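Local atomic coordinates of hypothetical protein Atu0492 (Agrobacterium tumefaciens, PDB entry 2GMY), a protein that is of unknown function but probably serves in antioxidant defence as an AhpD-like protein. Residues R33-N46 with Q84-K97. Sequence-based numbering, arbitrary orientation.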
loop_
_atom_site.group_PDB
_atom_site.type_symbol
_atom_site.label_atom_id
_atom_site.label_comp_id
_atom_site.label_asym_id
_atom_site.label_seq_id
_atom_site.Cartn_x
_atom_site.Cartn_y
_atom_site.Cartn_z
ATOM N N ARG A 33 -25.811 11.929 -16.000
ATOM C CA ARG A 33 -25.087 10.665 -16.108
ATOM C C ARG A 33 -23.681 10.767 -15.509
ATOM O O ARG A 33 -23.220 9.845 -14.820
ATOM C CB ARG A 33 -24.995 10.222 -17.564
ATOM C CG ARG A 33 -24.262 8.907 -17.702
ATOM C CD ARG A 33 -24.081 8.450 -19.135
ATOM N NE ARG A 33 -23.334 9.389 -19.962
ATOM C CZ ARG A 33 -23.890 10.193 -20.860
ATOM N NH1 ARG A 33 -25.207 10.177 -21.034
ATOM N NH2 ARG A 33 -23.133 11.012 -21.586
ATOM N N PHE A 34 -23.018 11.891 -15.758
ATOM C CA PHE A 34 -21.658 12.110 -15.243
ATOM C C PHE A 34 -21.671 12.352 -13.732
ATOM O O PHE A 34 -20.769 11.901 -13.009
ATOM C CB PHE A 34 -20.968 13.264 -15.977
ATOM C CG PHE A 34 -20.803 13.035 -17.465
ATOM C CD1 PHE A 34 -20.509 11.764 -17.974
ATOM C CD2 PHE A 34 -20.911 14.102 -18.354
ATOM C CE1 PHE A 34 -20.348 11.557 -19.358
ATOM C CE2 PHE A 34 -20.754 13.903 -19.729
ATOM C CZ PHE A 34 -20.472 12.625 -20.224
ATOM N N ILE A 35 -22.693 13.064 -13.256
ATOM C CA ILE A 35 -22.850 13.276 -11.821
ATOM C C ILE A 35 -23.070 11.928 -11.117
ATOM O O ILE A 35 -22.422 11.635 -10.105
ATOM C CB ILE A 35 -23.977 14.290 -11.511
ATOM C CG1 ILE A 35 -23.617 15.657 -12.100
ATOM C CG2 ILE A 35 -24.189 14.391 -9.992
ATOM C CD1 ILE A 35 -24.728 16.713 -11.926
ATOM N N HIS A 36 -23.956 11.099 -11.669
ATOM C CA HIS A 36 -24.180 9.753 -11.124
ATOM C C HIS A 36 -22.899 8.927 -11.082
ATOM O O HIS A 36 -22.594 8.275 -10.083
ATOM C CB HIS A 36 -25.202 8.995 -11.965
ATOM C CG HIS A 36 -26.575 9.574 -11.903
ATOM N ND1 HIS A 36 -27.136 10.018 -10.727
ATOM C CD2 HIS A 36 -27.511 9.758 -12.865
ATOM C CE1 HIS A 36 -28.360 10.459 -10.968
ATOM N NE2 HIS A 36 -28.609 10.315 -12.257
ATOM N N LEU A 37 -22.163 8.954 -12.181
ATOM C CA LEU A 37 -20.910 8.209 -12.303
ATOM C C LEU A 37 -19.896 8.650 -11.252
ATOM O O LEU A 37 -19.253 7.819 -10.600
ATOM C CB LEU A 37 -20.355 8.434 -13.711
ATOM C CG LEU A 37 -19.048 7.727 -14.061
ATOM C CD1 LEU A 37 -18.995 7.530 -15.561
ATOM C CD2 LEU A 37 -17.815 8.493 -13.536
ATOM N N ILE A 38 -19.716 9.962 -11.123
ATOM C CA ILE A 38 -18.783 10.508 -10.131
ATOM C C ILE A 38 -19.168 10.048 -8.721
ATOM O O ILE A 38 -18.308 9.585 -7.950
ATOM C CB ILE A 38 -18.760 12.057 -10.195
ATOM C CG1 ILE A 38 -18.051 12.528 -11.458
ATOM C CG2 ILE A 38 -18.126 12.631 -8.926
ATOM C CD1 ILE A 38 -18.394 13.988 -11.828
ATOM N N LYS A 39 -20.451 10.175 -8.386
ATOM C CA LYS A 39 -20.904 9.855 -7.030
ATOM C C LYS A 39 -20.796 8.372 -6.727
ATOM O O LYS A 39 -20.346 7.982 -5.645
ATOM C CB LYS A 39 -22.338 10.326 -6.805
ATOM C CG LYS A 39 -22.455 11.840 -6.694
ATOM C CD LYS A 39 -23.922 12.232 -6.618
ATOM C CE LYS A 39 -24.061 13.691 -6.298
ATOM N NZ LYS A 39 -25.428 13.943 -5.774
ATOM N N LEU A 40 -21.197 7.539 -7.685
ATOM C CA LEU A 40 -21.194 6.094 -7.456
ATOM C C LEU A 40 -19.764 5.582 -7.366
ATOM O O LEU A 40 -19.410 4.860 -6.425
ATOM C CB LEU A 40 -21.983 5.364 -8.552
ATOM C CG LEU A 40 -22.030 3.833 -8.444
ATOM C CD1 LEU A 40 -22.568 3.366 -7.086
ATOM C CD2 LEU A 40 -22.873 3.292 -9.574
ATOM N N ARG A 41 -18.928 5.981 -8.314
ATOM C CA ARG A 41 -17.547 5.468 -8.321
ATOM C C ARG A 41 -16.752 5.882 -7.080
ATOM O O ARG A 41 -16.117 5.028 -6.438
ATOM C CB ARG A 41 -16.801 5.863 -9.602
ATOM C CG ARG A 41 -15.353 5.370 -9.646
ATOM C CD ARG A 41 -15.225 3.847 -9.568
ATOM N NE ARG A 41 -13.803 3.515 -9.442
ATOM C CZ ARG A 41 -13.342 2.317 -9.105
ATOM N NH1 ARG A 41 -14.187 1.303 -8.883
ATOM N NH2 ARG A 41 -12.027 2.135 -9.001
ATOM N N ALA A 42 -16.813 7.166 -6.713
ATOM C CA ALA A 42 -16.080 7.638 -5.533
ATOM C C ALA A 42 -16.575 6.926 -4.277
ATOM O O ALA A 42 -15.783 6.550 -3.406
ATOM C CB ALA A 42 -16.184 9.158 -5.393
ATOM N N SER A 43 -17.894 6.735 -4.195
ATOM C CA SER A 43 -18.471 6.043 -3.039
ATOM C C SER A 43 -17.984 4.594 -2.914
ATOM O O SER A 43 -17.713 4.120 -1.805
ATOM C CB SER A 43 -20.000 6.099 -3.092
ATOM O OG SER A 43 -20.435 7.448 -3.025
ATOM N N ILE A 44 -17.858 3.903 -4.045
ATOM C CA ILE A 44 -17.317 2.548 -4.031
ATOM C C ILE A 44 -15.865 2.581 -3.513
ATOM O O ILE A 44 -15.489 1.806 -2.616
ATOM C CB ILE A 44 -17.405 1.899 -5.409
ATOM C CG1 ILE A 44 -18.871 1.623 -5.763
ATOM C CG2 ILE A 44 -16.627 0.585 -5.443
ATOM C CD1 ILE A 44 -19.104 1.346 -7.259
ATOM N N ILE A 45 -15.052 3.479 -4.060
ATOM C CA ILE A 45 -13.643 3.546 -3.647
ATOM C C ILE A 45 -13.541 3.767 -2.151
ATOM O O ILE A 45 -12.726 3.134 -1.451
ATOM C CB ILE A 45 -12.913 4.677 -4.382
ATOM C CG1 ILE A 45 -12.826 4.354 -5.874
ATOM C CG2 ILE A 45 -11.527 4.901 -3.785
ATOM C CD1 ILE A 45 -12.319 5.505 -6.718
ATOM N N ASN A 46 -14.374 4.684 -1.662
ATOM C CA ASN A 46 -14.321 5.081 -0.256
ATOM C C ASN A 46 -15.014 4.120 0.704
ATOM O O ASN A 46 -15.012 4.370 1.906
ATOM C CB ASN A 46 -14.860 6.489 -0.078
ATOM C CG ASN A 46 -13.904 7.533 -0.593
ATOM O OD1 ASN A 46 -12.680 7.338 -0.576
ATOM N ND2 ASN A 46 -14.454 8.643 -1.066
ATOM N N GLN A 84 -15.347 8.461 -23.230
ATOM C CA GLN A 84 -15.553 9.637 -22.392
ATOM C C GLN A 84 -15.772 9.240 -20.929
ATOM O O GLN A 84 -15.168 9.829 -20.033
ATOM C CB GLN A 84 -16.752 10.435 -22.877
ATOM C CG GLN A 84 -16.976 11.706 -22.085
ATOM C CD GLN A 84 -18.076 12.565 -22.675
ATOM O OE1 GLN A 84 -19.081 12.052 -23.171
ATOM N NE2 GLN A 84 -17.908 13.889 -22.584
ATOM N N GLU A 85 -16.640 8.255 -20.697
ATOM C CA GLU A 85 -16.860 7.747 -19.325
ATOM C C GLU A 85 -15.563 7.209 -18.717
ATOM O O GLU A 85 -15.275 7.449 -17.528
ATOM C CB GLU A 85 -17.934 6.659 -19.299
ATOM C CG GLU A 85 -19.314 7.220 -19.560
ATOM C CD GLU A 85 -20.390 6.153 -19.705
ATOM O OE1 GLU A 85 -20.100 5.059 -20.238
ATOM O OE2 GLU A 85 -21.534 6.424 -19.291
ATOM N N ARG A 86 -14.781 6.481 -19.515
ATOM C CA ARG A 86 -13.487 5.993 -19.029
ATOM C C ARG A 86 -12.538 7.109 -18.632
ATOM O O ARG A 86 -11.804 6.988 -17.648
ATOM C CB ARG A 86 -12.797 5.076 -20.042
ATOM C CG ARG A 86 -13.555 3.801 -20.267
ATOM C CD ARG A 86 -12.821 2.897 -21.254
ATOM N NE ARG A 86 -11.622 2.303 -20.658
ATOM C CZ ARG A 86 -11.632 1.266 -19.818
ATOM N NH1 ARG A 86 -12.778 0.680 -19.472
ATOM N NH2 ARG A 86 -10.486 0.819 -19.316
ATOM N N ALA A 87 -12.553 8.196 -19.401
ATOM C CA ALA A 87 -11.709 9.343 -19.106
ATOM C C ALA A 87 -12.127 9.930 -17.763
ATOM O O ALA A 87 -11.299 10.235 -16.909
ATOM C CB ALA A 87 -11.850 10.369 -20.203
ATOM N N LEU A 88 -13.431 10.065 -17.569
ATOM C CA LEU A 88 -13.955 10.597 -16.320
ATOM C C LEU A 88 -13.629 9.667 -15.144
ATOM O O LEU A 88 -13.144 10.120 -14.118
ATOM C CB LEU A 88 -15.467 10.812 -16.445
ATOM C CG LEU A 88 -16.211 11.375 -15.233
ATOM C CD1 LEU A 88 -15.547 12.638 -14.682
ATOM C CD2 LEU A 88 -17.680 11.634 -15.596
ATOM N N LEU A 89 -13.869 8.366 -15.317
ATOM C CA LEU A 89 -13.585 7.371 -14.262
ATOM C C LEU A 89 -12.115 7.408 -13.821
ATOM O O LEU A 89 -11.812 7.352 -12.624
ATOM C CB LEU A 89 -13.970 5.969 -14.738
ATOM C CG LEU A 89 -15.476 5.706 -14.733
ATOM C CD1 LEU A 89 -15.852 4.586 -15.695
ATOM C CD2 LEU A 89 -15.982 5.415 -13.311
ATOM N N GLY A 90 -11.202 7.525 -14.783
ATOM C CA GLY A 90 -9.767 7.635 -14.454
ATOM C C GLY A 90 -9.481 8.808 -13.528
ATOM O O GLY A 90 -8.654 8.713 -12.595
ATOM N N TRP A 91 -10.184 9.917 -13.766
ATOM C CA TRP A 91 -9.997 11.123 -12.967
ATOM C C TRP A 91 -10.675 10.985 -11.611
ATOM O O TRP A 91 -10.109 11.381 -10.576
ATOM C CB TRP A 91 -10.548 12.325 -13.714
ATOM C CG TRP A 91 -10.218 13.658 -13.119
ATOM C CD1 TRP A 91 -11.113 14.590 -12.655
ATOM C CD2 TRP A 91 -8.915 14.243 -12.952
ATOM N NE1 TRP A 91 -10.453 15.712 -12.219
ATOM C CE2 TRP A 91 -9.106 15.529 -12.384
ATOM C CE3 TRP A 91 -7.615 13.813 -13.226
ATOM C CZ2 TRP A 91 -8.036 16.384 -12.079
ATOM C CZ3 TRP A 91 -6.543 14.674 -12.929
ATOM C CH2 TRP A 91 -6.772 15.943 -12.367
ATOM N N VAL A 92 -11.888 10.433 -11.601
ATOM C CA VAL A 92 -12.533 10.151 -10.317
ATOM C C VAL A 92 -11.618 9.306 -9.425
ATOM O O VAL A 92 -11.422 9.619 -8.245
ATOM C CB VAL A 92 -13.903 9.481 -10.502
ATOM C CG1 VAL A 92 -14.479 9.023 -9.160
ATOM C CG2 VAL A 92 -14.856 10.442 -11.189
ATOM N N ASP A 93 -11.057 8.242 -9.993
ATOM C CA ASP A 93 -10.145 7.383 -9.241
ATOM C C ASP A 93 -8.908 8.153 -8.748
ATOM O O ASP A 93 -8.577 8.102 -7.551
ATOM C CB ASP A 93 -9.720 6.204 -10.115
ATOM C CG ASP A 93 -10.830 5.182 -10.295
ATOM O OD1 ASP A 93 -12.001 5.492 -9.989
ATOM O OD2 ASP A 93 -10.518 4.058 -10.746
ATOM N N ALA A 94 -8.244 8.872 -9.653
ATOM C CA ALA A 94 -6.983 9.553 -9.312
ATOM C C ALA A 94 -7.181 10.606 -8.226
ATOM O O ALA A 94 -6.364 10.744 -7.300
ATOM C CB ALA A 94 -6.352 10.187 -10.568
ATOM N N VAL A 95 -8.295 11.336 -8.332
ATOM C CA VAL A 95 -8.575 12.455 -7.431
ATOM C C VAL A 95 -9.142 11.950 -6.110
ATOM O O VAL A 95 -8.842 12.482 -5.050
ATOM C CB VAL A 95 -9.499 13.491 -8.104
ATOM C CG1 VAL A 95 -9.885 14.610 -7.142
ATOM C CG2 VAL A 95 -8.795 14.094 -9.308
ATOM N N THR A 96 -9.964 10.904 -6.162
ATOM C CA THR A 96 -10.455 10.315 -4.910
ATOM C C THR A 96 -9.280 9.788 -4.069
ATOM O O THR A 96 -9.278 9.898 -2.850
ATOM C CB THR A 96 -11.510 9.233 -5.187
ATOM O OG1 THR A 96 -12.667 9.864 -5.752
ATOM C CG2 THR A 96 -11.917 8.518 -3.921
ATOM N N LYS A 97 -8.278 9.244 -4.752
ATOM C CA LYS A 97 -7.082 8.734 -4.086
ATOM C C LYS A 97 -5.909 9.697 -4.250
ATOM O O LYS A 97 -4.771 9.275 -4.496
ATOM C CB LYS A 97 -6.713 7.346 -4.617
ATOM C CG LYS A 97 -7.778 6.288 -4.340
ATOM C CD LYS A 97 -7.359 4.919 -4.899
ATOM C CE LYS A 97 -7.170 4.959 -6.413
ATOM N NZ LYS A 97 -8.470 5.138 -7.115
HETATM O O HOH W 1 -10.589 9.007 -0.550
#
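The flat end of Arg41 meets Asp93 along its edge, while Ile45 CG1 of its own helix lies 3.6 Å above one face of the guanidinium, offset toward the rim. At the other end the Phe34 ring turns its edge to Gln84, Phe34 CZ lying 3.3 Å from Gln84 OE1 with ring and amide planes 68° apart, and Leu88 CD2 comes at the ring obliquely. Between them runs a knobs-into-holes seam in the all-helical core of this AhpD-like fold, where segments 33-45 and 84-96 cross at -42°.

Arg41 NE donates to Asp93 OD1 at 2.7 Å, almost straight (178°) and within the guanidinium plane. Arg41 NH2 reaches Asp93 OD2 from above the carboxylate at 3.0 Å, a more bent bond. This side-on, two-nitrogen grip fixes the carboxylate, whose OD2 also takes a bond from Trp75.

Leu37, its CG anti to the backbone N, drops among Glu85, Leu88, Leu89 and Val92, which sets CD2 against Leu88 CG and Leu89 CD2, and CD1 against Glu85 CB. In return Val92 enters the hole formed by Leu37, Ile38, Arg41 and Ala42. Arg33 makes a longer salt bridge to Glu85 and also pairs with Glu31, while Glu85 bonds Thr82 and Trp68. Asn46 ND2 bonds Asn131 OD1 of helix 117-139; one water bridges Asn46 OD1, at 2.7 Å, and Thr96 O, at 2.8 Å.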